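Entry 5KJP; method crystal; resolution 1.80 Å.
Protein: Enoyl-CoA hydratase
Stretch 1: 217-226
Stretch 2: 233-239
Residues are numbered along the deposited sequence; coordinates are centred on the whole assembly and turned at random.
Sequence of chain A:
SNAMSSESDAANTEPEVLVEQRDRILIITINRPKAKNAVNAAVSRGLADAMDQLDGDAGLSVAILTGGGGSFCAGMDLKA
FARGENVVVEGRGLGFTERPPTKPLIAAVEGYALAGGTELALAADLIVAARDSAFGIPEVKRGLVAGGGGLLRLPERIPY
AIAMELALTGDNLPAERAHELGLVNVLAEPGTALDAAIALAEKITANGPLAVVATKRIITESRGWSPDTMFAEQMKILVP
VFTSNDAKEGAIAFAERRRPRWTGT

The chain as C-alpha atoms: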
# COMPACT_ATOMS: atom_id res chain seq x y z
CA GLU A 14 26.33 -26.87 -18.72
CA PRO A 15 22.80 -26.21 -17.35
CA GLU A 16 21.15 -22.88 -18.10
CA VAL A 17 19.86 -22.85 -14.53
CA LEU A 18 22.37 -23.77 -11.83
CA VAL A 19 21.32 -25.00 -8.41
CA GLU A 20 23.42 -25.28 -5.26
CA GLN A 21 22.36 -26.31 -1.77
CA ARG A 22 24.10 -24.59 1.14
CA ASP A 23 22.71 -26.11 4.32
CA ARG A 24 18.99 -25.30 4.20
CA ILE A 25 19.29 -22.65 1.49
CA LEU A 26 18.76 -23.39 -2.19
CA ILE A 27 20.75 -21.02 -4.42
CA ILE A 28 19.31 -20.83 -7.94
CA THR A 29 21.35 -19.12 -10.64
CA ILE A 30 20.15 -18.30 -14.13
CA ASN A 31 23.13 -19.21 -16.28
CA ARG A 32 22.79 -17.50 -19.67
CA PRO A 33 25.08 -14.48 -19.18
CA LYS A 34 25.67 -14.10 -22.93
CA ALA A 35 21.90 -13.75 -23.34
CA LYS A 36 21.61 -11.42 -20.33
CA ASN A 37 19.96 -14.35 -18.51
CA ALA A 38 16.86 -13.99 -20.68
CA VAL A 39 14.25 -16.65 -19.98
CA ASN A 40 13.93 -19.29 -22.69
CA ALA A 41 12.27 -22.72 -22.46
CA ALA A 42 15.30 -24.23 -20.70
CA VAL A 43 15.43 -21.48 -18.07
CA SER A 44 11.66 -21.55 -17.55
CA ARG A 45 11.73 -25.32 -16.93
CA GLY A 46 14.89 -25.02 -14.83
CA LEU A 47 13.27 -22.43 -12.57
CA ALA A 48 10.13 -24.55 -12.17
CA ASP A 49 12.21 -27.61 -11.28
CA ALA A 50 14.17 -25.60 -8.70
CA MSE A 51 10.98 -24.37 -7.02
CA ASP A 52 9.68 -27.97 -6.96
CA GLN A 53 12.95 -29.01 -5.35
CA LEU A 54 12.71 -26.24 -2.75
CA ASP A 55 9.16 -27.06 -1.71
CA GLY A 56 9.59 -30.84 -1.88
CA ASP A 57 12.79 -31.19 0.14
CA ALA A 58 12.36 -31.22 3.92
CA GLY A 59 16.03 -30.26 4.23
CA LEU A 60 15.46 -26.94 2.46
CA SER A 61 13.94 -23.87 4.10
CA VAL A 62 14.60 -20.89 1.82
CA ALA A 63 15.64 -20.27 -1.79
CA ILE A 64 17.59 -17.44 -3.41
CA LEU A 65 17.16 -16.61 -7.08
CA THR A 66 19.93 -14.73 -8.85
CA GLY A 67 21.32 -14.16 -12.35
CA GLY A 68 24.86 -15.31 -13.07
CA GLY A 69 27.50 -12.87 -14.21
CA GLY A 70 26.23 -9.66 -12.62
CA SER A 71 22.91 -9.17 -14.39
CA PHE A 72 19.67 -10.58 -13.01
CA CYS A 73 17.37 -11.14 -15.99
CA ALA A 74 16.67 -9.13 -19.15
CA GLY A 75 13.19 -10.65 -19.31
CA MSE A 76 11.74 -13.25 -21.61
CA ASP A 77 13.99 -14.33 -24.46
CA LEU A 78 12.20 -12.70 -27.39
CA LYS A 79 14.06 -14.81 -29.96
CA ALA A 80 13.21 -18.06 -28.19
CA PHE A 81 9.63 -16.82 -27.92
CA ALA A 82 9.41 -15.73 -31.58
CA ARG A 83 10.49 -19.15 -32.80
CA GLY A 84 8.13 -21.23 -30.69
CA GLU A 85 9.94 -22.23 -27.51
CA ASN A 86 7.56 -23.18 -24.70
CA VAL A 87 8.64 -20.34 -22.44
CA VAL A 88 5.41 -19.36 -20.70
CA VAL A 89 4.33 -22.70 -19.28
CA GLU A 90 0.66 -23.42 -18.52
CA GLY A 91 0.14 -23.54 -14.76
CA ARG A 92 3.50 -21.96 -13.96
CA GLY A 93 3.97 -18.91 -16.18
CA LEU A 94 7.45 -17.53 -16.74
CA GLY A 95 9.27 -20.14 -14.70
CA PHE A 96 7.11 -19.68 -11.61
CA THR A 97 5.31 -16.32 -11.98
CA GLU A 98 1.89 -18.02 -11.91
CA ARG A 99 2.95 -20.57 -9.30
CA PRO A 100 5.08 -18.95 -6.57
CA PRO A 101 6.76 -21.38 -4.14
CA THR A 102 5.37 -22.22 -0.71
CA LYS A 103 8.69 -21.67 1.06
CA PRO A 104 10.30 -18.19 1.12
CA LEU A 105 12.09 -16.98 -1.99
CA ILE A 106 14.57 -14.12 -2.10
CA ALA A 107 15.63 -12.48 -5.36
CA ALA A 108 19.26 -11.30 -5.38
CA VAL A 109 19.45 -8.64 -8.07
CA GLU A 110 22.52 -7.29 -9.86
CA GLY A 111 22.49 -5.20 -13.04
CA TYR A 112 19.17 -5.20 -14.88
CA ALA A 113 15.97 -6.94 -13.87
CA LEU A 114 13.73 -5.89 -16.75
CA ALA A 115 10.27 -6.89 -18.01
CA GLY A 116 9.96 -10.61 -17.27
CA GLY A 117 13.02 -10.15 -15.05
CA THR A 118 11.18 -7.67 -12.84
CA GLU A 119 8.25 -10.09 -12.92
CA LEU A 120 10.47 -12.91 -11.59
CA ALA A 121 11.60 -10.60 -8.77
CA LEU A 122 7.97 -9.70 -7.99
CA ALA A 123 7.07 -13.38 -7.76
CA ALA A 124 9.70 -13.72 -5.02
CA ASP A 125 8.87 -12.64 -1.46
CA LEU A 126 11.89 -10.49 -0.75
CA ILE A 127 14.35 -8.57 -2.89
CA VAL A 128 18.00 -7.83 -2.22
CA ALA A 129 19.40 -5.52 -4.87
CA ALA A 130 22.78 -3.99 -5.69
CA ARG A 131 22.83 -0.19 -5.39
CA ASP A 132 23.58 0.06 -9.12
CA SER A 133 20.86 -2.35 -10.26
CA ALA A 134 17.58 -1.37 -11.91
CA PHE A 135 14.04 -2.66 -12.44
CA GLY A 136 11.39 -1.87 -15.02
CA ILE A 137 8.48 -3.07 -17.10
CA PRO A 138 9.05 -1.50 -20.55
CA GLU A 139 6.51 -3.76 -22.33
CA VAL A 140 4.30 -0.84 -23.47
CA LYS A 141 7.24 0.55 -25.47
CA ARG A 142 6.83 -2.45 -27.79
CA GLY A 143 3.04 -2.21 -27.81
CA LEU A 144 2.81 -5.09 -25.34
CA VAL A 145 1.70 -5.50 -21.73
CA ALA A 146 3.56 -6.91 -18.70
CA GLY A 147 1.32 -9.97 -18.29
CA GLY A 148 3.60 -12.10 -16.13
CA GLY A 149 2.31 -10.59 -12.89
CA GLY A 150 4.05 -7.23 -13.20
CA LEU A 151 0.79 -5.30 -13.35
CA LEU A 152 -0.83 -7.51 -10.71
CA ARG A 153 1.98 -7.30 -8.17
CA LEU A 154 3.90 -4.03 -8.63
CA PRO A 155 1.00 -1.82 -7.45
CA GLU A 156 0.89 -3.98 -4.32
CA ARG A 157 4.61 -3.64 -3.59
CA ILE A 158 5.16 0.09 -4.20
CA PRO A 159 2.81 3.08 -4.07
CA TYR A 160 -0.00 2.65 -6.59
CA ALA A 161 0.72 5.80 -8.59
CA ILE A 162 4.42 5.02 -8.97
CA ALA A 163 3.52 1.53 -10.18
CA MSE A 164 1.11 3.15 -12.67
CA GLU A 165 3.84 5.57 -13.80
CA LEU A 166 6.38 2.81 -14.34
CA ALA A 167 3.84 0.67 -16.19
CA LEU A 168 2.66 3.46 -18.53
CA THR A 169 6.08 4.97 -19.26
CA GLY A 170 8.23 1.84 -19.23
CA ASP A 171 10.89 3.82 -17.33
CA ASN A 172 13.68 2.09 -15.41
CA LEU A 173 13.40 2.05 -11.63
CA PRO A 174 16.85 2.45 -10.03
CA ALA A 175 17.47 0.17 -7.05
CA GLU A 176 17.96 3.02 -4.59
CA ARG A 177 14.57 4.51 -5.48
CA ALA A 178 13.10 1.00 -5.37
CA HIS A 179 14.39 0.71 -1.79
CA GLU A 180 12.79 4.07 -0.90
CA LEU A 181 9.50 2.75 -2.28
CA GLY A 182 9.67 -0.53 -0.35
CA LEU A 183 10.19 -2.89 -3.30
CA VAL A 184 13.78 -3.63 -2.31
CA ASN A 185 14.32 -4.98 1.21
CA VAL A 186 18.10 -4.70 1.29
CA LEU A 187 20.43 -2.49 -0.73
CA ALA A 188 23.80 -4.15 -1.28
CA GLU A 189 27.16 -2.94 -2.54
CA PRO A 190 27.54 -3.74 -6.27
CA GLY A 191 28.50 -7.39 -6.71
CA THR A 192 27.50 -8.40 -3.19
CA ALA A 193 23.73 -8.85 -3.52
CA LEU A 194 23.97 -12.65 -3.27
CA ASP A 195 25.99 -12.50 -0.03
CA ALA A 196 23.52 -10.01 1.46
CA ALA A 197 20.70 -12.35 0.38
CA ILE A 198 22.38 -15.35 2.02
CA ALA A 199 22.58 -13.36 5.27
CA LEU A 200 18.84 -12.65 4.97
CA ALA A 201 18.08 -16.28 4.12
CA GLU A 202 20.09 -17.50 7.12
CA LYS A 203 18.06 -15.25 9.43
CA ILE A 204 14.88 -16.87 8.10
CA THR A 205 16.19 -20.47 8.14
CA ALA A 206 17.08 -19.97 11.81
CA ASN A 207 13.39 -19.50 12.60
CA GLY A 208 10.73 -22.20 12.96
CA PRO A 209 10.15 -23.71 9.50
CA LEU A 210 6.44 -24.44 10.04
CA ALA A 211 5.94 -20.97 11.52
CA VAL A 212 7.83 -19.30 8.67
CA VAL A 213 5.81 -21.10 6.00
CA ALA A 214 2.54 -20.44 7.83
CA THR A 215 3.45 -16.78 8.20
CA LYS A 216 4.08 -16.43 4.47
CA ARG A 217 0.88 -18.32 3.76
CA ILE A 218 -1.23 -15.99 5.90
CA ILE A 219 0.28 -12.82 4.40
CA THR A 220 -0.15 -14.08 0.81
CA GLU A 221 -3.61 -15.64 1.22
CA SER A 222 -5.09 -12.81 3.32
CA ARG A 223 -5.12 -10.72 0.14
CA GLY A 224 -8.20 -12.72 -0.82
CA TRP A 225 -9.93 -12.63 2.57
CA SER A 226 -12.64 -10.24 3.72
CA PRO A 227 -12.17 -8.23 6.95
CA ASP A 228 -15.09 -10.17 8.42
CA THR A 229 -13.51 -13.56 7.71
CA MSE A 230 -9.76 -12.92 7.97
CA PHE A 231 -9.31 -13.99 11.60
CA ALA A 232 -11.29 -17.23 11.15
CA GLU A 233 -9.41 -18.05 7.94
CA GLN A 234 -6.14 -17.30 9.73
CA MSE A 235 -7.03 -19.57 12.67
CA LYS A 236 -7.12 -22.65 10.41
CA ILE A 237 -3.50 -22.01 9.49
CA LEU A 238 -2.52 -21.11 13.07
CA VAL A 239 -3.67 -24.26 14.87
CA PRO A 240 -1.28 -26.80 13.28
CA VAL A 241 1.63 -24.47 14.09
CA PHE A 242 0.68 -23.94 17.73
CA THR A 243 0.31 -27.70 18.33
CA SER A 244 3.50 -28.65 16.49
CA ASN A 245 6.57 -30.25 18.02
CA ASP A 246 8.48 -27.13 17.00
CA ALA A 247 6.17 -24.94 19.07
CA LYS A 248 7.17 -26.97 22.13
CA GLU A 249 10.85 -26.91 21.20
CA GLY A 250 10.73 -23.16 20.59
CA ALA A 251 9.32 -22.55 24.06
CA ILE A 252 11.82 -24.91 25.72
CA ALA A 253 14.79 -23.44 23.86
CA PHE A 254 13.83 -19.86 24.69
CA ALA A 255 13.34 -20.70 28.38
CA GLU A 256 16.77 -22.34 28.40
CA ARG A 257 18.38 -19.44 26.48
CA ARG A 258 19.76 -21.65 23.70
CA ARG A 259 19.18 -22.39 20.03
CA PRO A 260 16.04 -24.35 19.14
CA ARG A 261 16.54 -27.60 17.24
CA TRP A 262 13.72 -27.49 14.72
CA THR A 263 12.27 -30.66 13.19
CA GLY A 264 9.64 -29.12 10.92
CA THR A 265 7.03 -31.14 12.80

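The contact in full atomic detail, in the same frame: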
# COMPACT_ATOMS: atom_id res chain seq x y z
N ARG A 217 2.18 -17.91 4.24
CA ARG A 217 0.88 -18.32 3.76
C ARG A 217 -0.22 -17.34 4.17
O ARG A 217 -1.08 -16.99 3.37
CB ARG A 217 0.55 -19.72 4.27
CG ARG A 217 -0.73 -20.26 3.69
CD ARG A 217 -0.95 -21.72 4.04
NE ARG A 217 -2.29 -22.14 3.66
CZ ARG A 217 -2.87 -23.26 4.07
NH1 ARG A 217 -2.22 -24.08 4.89
NH2 ARG A 217 -4.10 -23.55 3.68
N ILE A 218 -0.19 -16.89 5.42
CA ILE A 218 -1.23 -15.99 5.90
C ILE A 218 -1.10 -14.63 5.19
O ILE A 218 -2.10 -14.09 4.72
CB ILE A 218 -1.17 -15.81 7.43
CG1 ILE A 218 -1.63 -17.10 8.12
CG2 ILE A 218 -2.05 -14.64 7.89
CD1 ILE A 218 -1.13 -17.25 9.54
N ILE A 219 0.11 -14.11 5.07
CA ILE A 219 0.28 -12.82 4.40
C ILE A 219 -0.16 -12.88 2.93
O ILE A 219 -0.87 -11.99 2.45
CB ILE A 219 1.73 -12.32 4.49
CG1 ILE A 219 2.06 -11.95 5.95
CG2 ILE A 219 1.96 -11.13 3.57
CD1 ILE A 219 3.50 -11.54 6.19
N THR A 220 0.22 -13.95 2.22
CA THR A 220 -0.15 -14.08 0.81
C THR A 220 -1.65 -14.35 0.63
O THR A 220 -2.30 -13.73 -0.21
CB THR A 220 0.65 -15.20 0.09
OG1 THR A 220 0.34 -16.48 0.66
CG2 THR A 220 2.16 -14.96 0.20
N GLU A 221 -2.21 -15.27 1.41
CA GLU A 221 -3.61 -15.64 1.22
C GLU A 221 -4.60 -14.60 1.75
O GLU A 221 -5.73 -14.51 1.27
CB GLU A 221 -3.89 -17.00 1.88
CG GLU A 221 -3.12 -18.14 1.23
CD GLU A 221 -3.52 -19.51 1.76
OE1 GLU A 221 -4.52 -19.59 2.50
OE2 GLU A 221 -2.85 -20.49 1.41
N SER A 222 -4.18 -13.80 2.73
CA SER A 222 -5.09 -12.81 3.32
C SER A 222 -5.51 -11.75 2.31
O SER A 222 -6.51 -11.06 2.52
CB SER A 222 -4.44 -12.15 4.54
OG SER A 222 -3.32 -11.37 4.16
N ARG A 223 -4.76 -11.63 1.22
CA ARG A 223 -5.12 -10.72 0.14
C ARG A 223 -6.51 -11.03 -0.40
O ARG A 223 -7.21 -10.14 -0.89
CB ARG A 223 -4.12 -10.79 -1.02
CG ARG A 223 -2.65 -10.67 -0.66
CD ARG A 223 -1.84 -10.75 -1.95
NE ARG A 223 -0.49 -11.27 -1.77
CZ ARG A 223 0.43 -11.31 -2.73
NH1 ARG A 223 0.14 -10.86 -3.94
NH2 ARG A 223 1.64 -11.80 -2.48
N GLY A 224 -6.90 -12.29 -0.32
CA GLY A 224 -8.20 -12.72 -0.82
C GLY A 224 -9.22 -12.99 0.27
O GLY A 224 -10.21 -13.67 0.03
N TRP A 225 -8.97 -12.48 1.47
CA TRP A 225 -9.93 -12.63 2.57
C TRP A 225 -10.65 -11.32 2.85
O TRP A 225 -10.09 -10.25 2.69
CB TRP A 225 -9.23 -13.10 3.85
CG TRP A 225 -8.54 -14.43 3.73
CD1 TRP A 225 -8.73 -15.38 2.78
CD2 TRP A 225 -7.54 -14.94 4.63
NE1 TRP A 225 -7.91 -16.46 3.01
CE2 TRP A 225 -7.17 -16.22 4.14
CE3 TRP A 225 -6.93 -14.46 5.79
CZ2 TRP A 225 -6.21 -17.00 4.78
CZ3 TRP A 225 -5.98 -15.24 6.41
CH2 TRP A 225 -5.63 -16.50 5.91
N SER A 226 -11.90 -11.42 3.29
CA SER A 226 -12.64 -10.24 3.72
C SER A 226 -12.28 -9.92 5.17
O SER A 226 -11.91 -10.82 5.93
CB SER A 226 -14.14 -10.45 3.59
OG SER A 226 -14.52 -11.74 4.03
N GLU A 233 -10.25 -17.43 8.96
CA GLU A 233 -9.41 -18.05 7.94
C GLU A 233 -7.98 -18.24 8.44
O GLU A 233 -7.35 -19.27 8.20
CB GLU A 233 -9.40 -17.20 6.66
CG GLU A 233 -10.75 -17.07 5.97
CD GLU A 233 -11.15 -18.32 5.21
OE1 GLU A 233 -10.54 -19.39 5.42
OE2 GLU A 233 -12.08 -18.23 4.38
N GLN A 234 -7.48 -17.24 9.16
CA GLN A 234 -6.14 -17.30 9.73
C GLN A 234 -6.00 -18.42 10.76
O GLN A 234 -4.98 -19.12 10.80
CB GLN A 234 -5.78 -15.95 10.37
CG GLN A 234 -4.42 -15.94 11.02
CD GLN A 234 -4.10 -14.61 11.68
OE1 GLN A 234 -3.23 -13.88 11.20
NE2 GLN A 234 -4.79 -14.30 12.77
N MSE A 235 -7.03 -18.58 11.59
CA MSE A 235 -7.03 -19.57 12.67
C MSE A 235 -6.75 -20.99 12.16
O MSE A 235 -6.05 -21.76 12.81
CB MSE A 235 -8.38 -19.54 13.40
CG MSE A 235 -8.46 -20.45 14.61
SE MSE A 235 -7.07 -20.08 15.93
CE MSE A 235 -7.81 -18.46 16.70
N LYS A 236 -7.30 -21.32 11.00
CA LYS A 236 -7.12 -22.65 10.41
C LYS A 236 -5.65 -22.93 10.11
O LYS A 236 -5.19 -24.07 10.18
CB LYS A 236 -7.94 -22.78 9.12
CG LYS A 236 -9.42 -22.49 9.28
CD LYS A 236 -10.07 -22.34 7.91
CE LYS A 236 -11.57 -22.14 8.01
NZ LYS A 236 -12.15 -21.64 6.74
N ILE A 237 -4.93 -21.88 9.77
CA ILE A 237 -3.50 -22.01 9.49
C ILE A 237 -2.71 -21.99 10.80
O ILE A 237 -1.67 -22.65 10.92
CB ILE A 237 -3.04 -20.89 8.54
CG1 ILE A 237 -3.79 -20.98 7.21
CG2 ILE A 237 -1.53 -20.96 8.30
CD1 ILE A 237 -3.59 -19.78 6.30
N LEU A 238 -3.21 -21.26 11.79
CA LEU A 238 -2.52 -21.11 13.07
C LEU A 238 -2.45 -22.40 13.89
O LEU A 238 -1.41 -22.70 14.49
CB LEU A 238 -3.19 -20.03 13.93
CG LEU A 238 -3.06 -18.57 13.51
CD1 LEU A 238 -3.75 -17.68 14.53
CD2 LEU A 238 -1.61 -18.19 13.37
N VAL A 239 -3.55 -23.13 13.94
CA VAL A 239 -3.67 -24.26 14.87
C VAL A 239 -2.58 -25.33 14.68
O VAL A 239 -1.94 -25.73 15.65
CB VAL A 239 -5.07 -24.91 14.79
CG1 VAL A 239 -5.11 -26.21 15.58
CG2 VAL A 239 -6.12 -23.94 15.30

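The contact between residues 217-226 and 233-239 is a small, largely apolar packing of side chains between two nearly antiparallel helical segments and the loop that follows the first, with no hydrogen bond or salt bridge passing from one stretch to the other. It buries 390 Å² in total. The axes of helices 217-221 and 233-239 run at 159° to each other and approach no closer than 10.4 Å, so the space between them is filled by side chains; in the nearest CA pair along the helices, I218 CA lies 6.4 Å from Q234 CA.

I237 lies at the centre of the contact and gives up more surface to it than any other residue. Its CA-to-CB bond points toward the first stretch, and with chi1 in m and chi2 in t the side chain extends so that its terminal methyl meets four residues. I237 CD1 lies 3.8 Å from I218 CG1 and 3.9 Å from W225 CH2, the latter near the plane of the indole, at its edge. I237 CD1 also sits over one face of the R217 guanidinium, 3.8 Å from R217 NE, and lies 3.9 Å from E221 OE1.

The last two contacts bring an apolar group against charged ones, and the geometry shows how the charges are accommodated. R217 NE donates to E221 OE2 at 2.8 Å, one helical turn further on, in a salt bridge that pairs the two side chains within their own stretch. R217 reaches this position through an extended side chain, with chi1 to chi3 all in t, and its flat guanidinium offers a face against which a methyl group can pack.

W225 closes the other part of the contact from the loop, its CA-to-CB bond directed toward the second helix. E233 CB lies over one face of the indole, 3.5 Å from the centroid of the six-membered ring of W225 and only 11° off the ring normal, a CH-pi contact of nearly ideal placement. Here it is the aliphatic base of the glutamate that meets the ring. The E233 carboxylate is engaged within its own helix, where K236 NZ donates to E233 OE1 at 3.1 Å in a salt bridge. W225 also touches the next residue along the helix: W225 CZ3 is 3.7 Å from the backbone Q234 N and 4.0 Å from Q234 CB. The indole thus follows the helix surface from E233 past Q234 to I237, which a single large side chain can do because these residues span one turn.

I218 completes the packing from the first helix. Besides its contact with I237, it places I218 CD1 4.0 Å from L238 CD2, a contact made possible by the end of the leucine side chain, since the CA-to-CB bond of L238 points sideways. I218 CG2 lies 3.6 Å from Q234 OE1, a van der Waals approach of a methyl to the amide oxygen.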